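Local coordinates for fibronectin type III domain-containing protein (PDB 6P2K) that probably hydrolyses xyloglucan-type beta-glucans as a glycoside hydrolase family 74 enzyme, through the twin seven-bladed beta-propellers that make up this part of a longer protein, at residues E399-V413 against L757-R769. Numbering follows the deposited sequence.
Sequences ESTYTYDVAVHENYV and LYSTTPGAGLWRR
Y402 lays one face of its ring against P762: P762 CA lies over that face, toward the rim, and P762 CB is 3.4 Å from Y402 CE2. The compact, rigid pyrrolidine suits this CH-pi type of contact, and the tyrosine ring reaches it because CG swings anti to the backbone N (chi1 -166°). Beside it two backbone bonds join the segments, G765 N to T401 O (3.0 Å) and T403 N to T761 O (3.1 Å). Glycine fits at G763, whose backbone angles would jam a CB against the preceding carbonyl, and at G765, where phi is positive (69°) and T401 OG1, 3.3 Å from G765 CA, leaves little room for a side chain. Further along, T403 CG2 and T760 CG2 meet at 3.6 Å, their side chains crossing at about a right angle. T760 CG2 also touches V406, whose CG2 packs 4.0 Å from L766 CD1 and CD2; branched aliphatic groups fill this strip, which V408 extends toward Y758. At the other end the E399 carboxylate, its plane 65° from the W767 ring, brings OE2 near CZ2, while the indole NE1 donates to A764 O. Strand 403-409 thus packs against hairpin 757-769, consistent with neighbouring blades of one seven-bladed propeller. On its far side D405 binds zinc with D513; strand 412-417 pairs with it, while 745-751, outer strand beside 754-761, sends R747 to V406 O.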
loop_
_atom_site.group_PDB
_atom_site.type_symbol
_atom_site.label_atom_id
_atom_site.label_comp_id
_atom_site.label_asym_id
_atom_site.label_seq_id
_atom_site.Cartn_x
_atom_site.Cartn_y
_atom_site.Cartn_z
ATOM N N GLU B 399 -22.642 15.371 -32.828
ATOM C CA GLU B 399 -21.202 15.202 -32.677
ATOM C C GLU B 399 -20.516 16.116 -33.678
ATOM O O GLU B 399 -20.811 16.057 -34.876
ATOM C CB GLU B 399 -20.764 13.750 -32.892
ATOM C CG GLU B 399 -21.376 13.068 -34.104
ATOM C CD GLU B 399 -22.760 12.511 -33.832
ATOM O OE1 GLU B 399 -22.914 11.811 -32.809
ATOM O OE2 GLU B 399 -23.682 12.752 -34.642
ATOM N N SER B 400 -19.608 16.959 -33.186
ATOM C CA SER B 400 -19.017 17.978 -34.044
ATOM C C SER B 400 -17.519 18.134 -33.806
ATOM O O SER B 400 -16.964 19.215 -34.034
ATOM C CB SER B 400 -19.719 19.327 -33.849
ATOM O OG SER B 400 -21.124 19.167 -33.793
ATOM N N THR B 401 -16.845 17.072 -33.374
ATOM C CA THR B 401 -15.425 17.155 -33.067
ATOM C C THR B 401 -14.592 16.827 -34.295
ATOM O O THR B 401 -14.961 15.970 -35.103
ATOM C CB THR B 401 -15.041 16.200 -31.935
ATOM O OG1 THR B 401 -15.295 14.847 -32.338
ATOM C CG2 THR B 401 -15.832 16.516 -30.673
ATOM N N TYR B 402 -13.466 17.523 -34.428
ATOM C CA TYR B 402 -12.409 17.096 -35.337
ATOM C C TYR B 402 -11.623 15.984 -34.651
ATOM O O TYR B 402 -10.874 16.236 -33.699
ATOM C CB TYR B 402 -11.501 18.268 -35.707
ATOM C CG TYR B 402 -10.604 17.981 -36.899
ATOM C CD1 TYR B 402 -9.584 17.035 -36.816
ATOM C CD2 TYR B 402 -10.780 18.650 -38.106
ATOM C CE1 TYR B 402 -8.771 16.762 -37.889
ATOM C CE2 TYR B 402 -9.962 18.386 -39.190
ATOM C CZ TYR B 402 -8.963 17.437 -39.073
ATOM O OH TYR B 402 -8.145 17.156 -40.139
ATOM N N THR B 403 -11.787 14.753 -35.123
ATOM C CA THR B 403 -11.097 13.605 -34.551
ATOM C C THR B 403 -10.047 13.100 -35.532
ATOM O O THR B 403 -10.363 12.815 -36.692
ATOM C CB THR B 403 -12.082 12.492 -34.194
ATOM O OG1 THR B 403 -13.122 13.026 -33.362
ATOM C CG2 THR B 403 -11.369 11.377 -33.438
ATOM N N TYR B 404 -8.799 12.999 -35.058
ATOM C CA TYR B 404 -7.671 12.605 -35.900
ATOM C C TYR B 404 -7.568 11.092 -36.068
ATOM O O TYR B 404 -7.267 10.606 -37.164
ATOM C CB TYR B 404 -6.347 13.087 -35.302
ATOM C CG TYR B 404 -6.098 14.578 -35.201
ATOM C CD1 TYR B 404 -5.678 15.314 -36.303
ATOM C CD2 TYR B 404 -6.208 15.233 -33.979
ATOM C CE1 TYR B 404 -5.414 16.671 -36.198
ATOM C CE2 TYR B 404 -5.943 16.588 -33.864
ATOM C CZ TYR B 404 -5.547 17.300 -34.973
ATOM O OH TYR B 404 -5.283 18.642 -34.853
ATOM N N ASP B 405 -7.759 10.341 -34.984
ATOM C CA ASP B 405 -7.351 8.942 -34.919
ATOM C C ASP B 405 -8.165 8.265 -33.824
ATOM O O ASP B 405 -8.768 8.931 -32.975
ATOM C CB ASP B 405 -5.837 8.823 -34.651
ATOM C CG ASP B 405 -5.234 7.520 -35.185
ATOM O OD1 ASP B 405 -6.023 6.592 -35.469
ATOM O OD2 ASP B 405 -3.980 7.439 -35.352
ATOM N N VAL B 406 -8.188 6.932 -33.860
ATOM C CA VAL B 406 -8.910 6.130 -32.878
ATOM C C VAL B 406 -8.092 4.885 -32.573
ATOM O O VAL B 406 -7.352 4.383 -33.422
ATOM C CB VAL B 406 -10.330 5.751 -33.372
ATOM C CG1 VAL B 406 -10.254 4.887 -34.629
ATOM C CG2 VAL B 406 -11.134 5.052 -32.277
ATOM N N ALA B 407 -8.211 4.398 -31.339
ATOM C CA ALA B 407 -7.626 3.127 -30.941
ATOM C C ALA B 407 -8.570 2.440 -29.964
ATOM O O ALA B 407 -9.250 3.098 -29.173
ATOM C CB ALA B 407 -6.241 3.306 -30.307
ATOM N N VAL B 408 -8.610 1.111 -30.028
ATOM C CA VAL B 408 -9.546 0.311 -29.246
ATOM C C VAL B 408 -8.796 -0.846 -28.599
ATOM O O VAL B 408 -7.970 -1.498 -29.244
ATOM C CB VAL B 408 -10.701 -0.228 -30.118
ATOM C CG1 VAL B 408 -11.596 -1.158 -29.311
ATOM C CG2 VAL B 408 -11.516 0.913 -30.706
ATOM N N HIS B 409 -9.088 -1.105 -27.324
ATOM C CA HIS B 409 -8.689 -2.369 -26.706
ATOM C C HIS B 409 -9.769 -2.789 -25.721
ATOM O O HIS B 409 -9.965 -2.124 -24.702
ATOM C CB HIS B 409 -7.335 -2.264 -26.011
ATOM C CG HIS B 409 -6.775 -3.593 -25.619
ATOM N ND1 HIS B 409 -7.137 -4.235 -24.454
ATOM C CD2 HIS B 409 -5.924 -4.427 -26.262
ATOM C CE1 HIS B 409 -6.512 -5.397 -24.384
ATOM N NE2 HIS B 409 -5.772 -5.539 -25.470
ATOM N N GLU B 410 -10.454 -3.895 -26.021
ATOM C CA GLU B 410 -11.541 -4.432 -25.188
ATOM C C GLU B 410 -12.579 -3.332 -24.999
ATOM O O GLU B 410 -13.080 -2.809 -26.010
ATOM C CB GLU B 410 -10.957 -5.015 -23.898
ATOM C CG GLU B 410 -10.022 -6.193 -24.111
ATOM C CD GLU B 410 -9.441 -6.718 -22.815
ATOM O OE1 GLU B 410 -9.756 -6.152 -21.748
ATOM O OE2 GLU B 410 -8.658 -7.690 -22.865
ATOM N N ASN B 411 -12.930 -2.950 -23.770
ATOM C CA ASN B 411 -13.931 -1.919 -23.513
ATOM C C ASN B 411 -13.381 -0.505 -23.647
ATOM O O ASN B 411 -14.166 0.449 -23.634
ATOM C CB ASN B 411 -14.515 -2.098 -22.110
ATOM C CG ASN B 411 -13.451 -2.015 -21.031
ATOM O OD1 ASN B 411 -12.593 -2.889 -20.929
ATOM N ND2 ASN B 411 -13.490 -0.951 -20.232
ATOM N N TYR B 412 -12.064 -0.351 -23.760
ATOM C CA TYR B 412 -11.429 0.960 -23.814
ATOM C C TYR B 412 -11.390 1.469 -25.250
ATOM O O TYR B 412 -11.012 0.733 -26.166
ATOM C CB TYR B 412 -10.010 0.892 -23.251
ATOM C CG TYR B 412 -9.256 2.199 -23.347
ATOM C CD1 TYR B 412 -9.417 3.188 -22.386
ATOM C CD2 TYR B 412 -8.379 2.442 -24.398
ATOM C CE1 TYR B 412 -8.726 4.388 -22.474
ATOM C CE2 TYR B 412 -7.692 3.634 -24.496
ATOM C CZ TYR B 412 -7.870 4.605 -23.530
ATOM O OH TYR B 412 -7.184 5.795 -23.613
ATOM N N VAL B 413 -11.779 2.731 -25.436
ATOM C CA VAL B 413 -11.668 3.423 -26.712
ATOM C C VAL B 413 -11.091 4.804 -26.444
ATOM O O VAL B 413 -11.446 5.449 -25.452
ATOM C CB VAL B 413 -13.030 3.545 -27.434
ATOM C CG1 VAL B 413 -12.851 4.186 -28.810
ATOM C CG2 VAL B 413 -13.708 2.186 -27.557
ATOM N N LEU B 757 -15.769 -1.577 -38.907
ATOM C CA LEU B 757 -14.948 -0.492 -39.426
ATOM C C LEU B 757 -15.150 0.713 -38.519
ATOM O O LEU B 757 -16.266 1.230 -38.412
ATOM C CB LEU B 757 -15.327 -0.159 -40.870
ATOM C CG LEU B 757 -14.749 1.115 -41.491
ATOM C CD1 LEU B 757 -13.231 1.037 -41.586
ATOM C CD2 LEU B 757 -15.354 1.355 -42.864
ATOM N N TYR B 758 -14.086 1.135 -37.845
ATOM C CA TYR B 758 -14.092 2.344 -37.030
ATOM C C TYR B 758 -13.446 3.460 -37.838
ATOM O O TYR B 758 -12.283 3.340 -38.246
ATOM C CB TYR B 758 -13.328 2.137 -35.721
ATOM C CG TYR B 758 -14.044 1.335 -34.655
ATOM C CD1 TYR B 758 -14.383 0.003 -34.860
ATOM C CD2 TYR B 758 -14.351 1.904 -33.425
ATOM C CE1 TYR B 758 -15.023 -0.734 -33.874
ATOM C CE2 TYR B 758 -14.996 1.176 -32.437
ATOM C CZ TYR B 758 -15.327 -0.141 -32.666
ATOM O OH TYR B 758 -15.960 -0.875 -31.689
ATOM N N SER B 759 -14.189 4.542 -38.063
ATOM C CA SER B 759 -13.683 5.679 -38.824
ATOM C C SER B 759 -13.883 6.972 -38.051
ATOM O O SER B 759 -14.970 7.224 -37.517
ATOM C CB SER B 759 -14.356 5.762 -40.205
ATOM O OG SER B 759 -14.386 4.500 -40.847
ATOM N N THR B 760 -12.832 7.786 -37.998
ATOM C CA THR B 760 -12.907 9.124 -37.439
ATOM C C THR B 760 -13.035 10.140 -38.565
ATOM O O THR B 760 -12.570 9.912 -39.686
ATOM C CB THR B 760 -11.676 9.429 -36.594
ATOM O OG1 THR B 760 -10.509 9.411 -37.431
ATOM C CG2 THR B 760 -11.522 8.391 -35.505
ATOM N N THR B 761 -13.686 11.257 -38.263
ATOM C CA THR B 761 -14.026 12.252 -39.266
ATOM C C THR B 761 -13.490 13.616 -38.858
ATOM O O THR B 761 -13.373 13.911 -37.663
ATOM C CB THR B 761 -15.547 12.338 -39.457
ATOM O OG1 THR B 761 -16.149 12.777 -38.234
ATOM C CG2 THR B 761 -16.118 10.976 -39.826
ATOM N N PRO B 762 -13.156 14.474 -39.833
ATOM C CA PRO B 762 -12.678 15.831 -39.541
ATOM C C PRO B 762 -13.811 16.813 -39.247
ATOM O O PRO B 762 -13.931 17.859 -39.883
ATOM C CB PRO B 762 -11.925 16.201 -40.821
ATOM C CG PRO B 762 -12.704 15.512 -41.886
ATOM C CD PRO B 762 -13.144 14.197 -41.282
ATOM N N GLY B 763 -14.665 16.463 -38.289
ATOM C CA GLY B 763 -15.749 17.358 -37.952
ATOM C C GLY B 763 -16.983 16.722 -37.351
ATOM O O GLY B 763 -17.833 17.436 -36.819
ATOM N N ALA B 764 -17.106 15.392 -37.416
ATOM C CA ALA B 764 -18.280 14.716 -36.871
ATOM C C ALA B 764 -17.908 13.554 -35.953
ATOM O O ALA B 764 -18.714 12.634 -35.768
ATOM C CB ALA B 764 -19.197 14.223 -37.994
ATOM N N GLY B 765 -16.704 13.567 -35.382
ATOM C CA GLY B 765 -16.361 12.564 -34.392
ATOM C C GLY B 765 -16.205 11.166 -34.972
ATOM O O GLY B 765 -15.793 10.974 -36.117
ATOM N N LEU B 766 -16.560 10.174 -34.159
ATOM C CA LEU B 766 -16.253 8.776 -34.424
ATOM C C LEU B 766 -17.517 8.003 -34.772
ATOM O O LEU B 766 -18.554 8.159 -34.120
ATOM C CB LEU B 766 -15.578 8.141 -33.207
ATOM C CG LEU B 766 -15.417 6.622 -33.191
ATOM C CD1 LEU B 766 -14.436 6.171 -34.265
ATOM C CD2 LEU B 766 -14.966 6.166 -31.811
ATOM N N TRP B 767 -17.417 7.164 -35.802
ATOM C CA TRP B 767 -18.508 6.309 -36.243
ATOM C C TRP B 767 -17.961 4.917 -36.523
ATOM O O TRP B 767 -16.790 4.760 -36.882
ATOM C CB TRP B 767 -19.185 6.858 -37.508
ATOM C CG TRP B 767 -19.761 8.224 -37.340
ATOM C CD1 TRP B 767 -19.076 9.401 -37.262
ATOM C CD2 TRP B 767 -21.148 8.559 -37.234
ATOM N NE1 TRP B 767 -19.950 10.447 -37.108
ATOM C CE2 TRP B 767 -21.229 9.957 -37.088
ATOM C CE3 TRP B 767 -22.330 7.810 -37.245
ATOM C CZ2 TRP B 767 -22.447 10.624 -36.959
ATOM C CZ3 TRP B 767 -23.535 8.472 -37.114
ATOM C CH2 TRP B 767 -23.585 9.866 -36.975
ATOM N N ARG B 768 -18.818 3.908 -36.374
ATOM C CA ARG B 768 -18.438 2.540 -36.685
ATOM C C ARG B 768 -19.544 1.849 -37.470
ATOM O O ARG B 768 -20.729 2.170 -37.339
ATOM C CB ARG B 768 -18.099 1.738 -35.421
ATOM C CG ARG B 768 -19.287 1.117 -34.721
ATOM C CD ARG B 768 -18.830 0.159 -33.636
ATOM N NE ARG B 768 -19.955 -0.556 -33.049
ATOM C CZ ARG B 768 -19.840 -1.493 -32.113
ATOM N NH1 ARG B 768 -18.644 -1.831 -31.650
ATOM N NH2 ARG B 768 -20.926 -2.093 -31.642
ATOM N N ARG B 769 -19.132 0.889 -38.293
ATOM C CA ARG B 769 -20.026 0.168 -39.184
ATOM C C ARG B 769 -19.672 -1.309 -39.154
ATOM O O ARG B 769 -18.492 -1.671 -39.142
ATOM C CB ARG B 769 -19.925 0.703 -40.622
ATOM C CG ARG B 769 -20.931 0.097 -41.590
ATOM C CD ARG B 769 -20.605 0.446 -43.031
ATOM N NE ARG B 769 -21.696 0.101 -43.938
ATOM C CZ ARG B 769 -21.883 -1.111 -44.451
ATOM N NH1 ARG B 769 -21.052 -2.096 -44.145
ATOM N NH2 ARG B 769 -22.901 -1.337 -45.268
#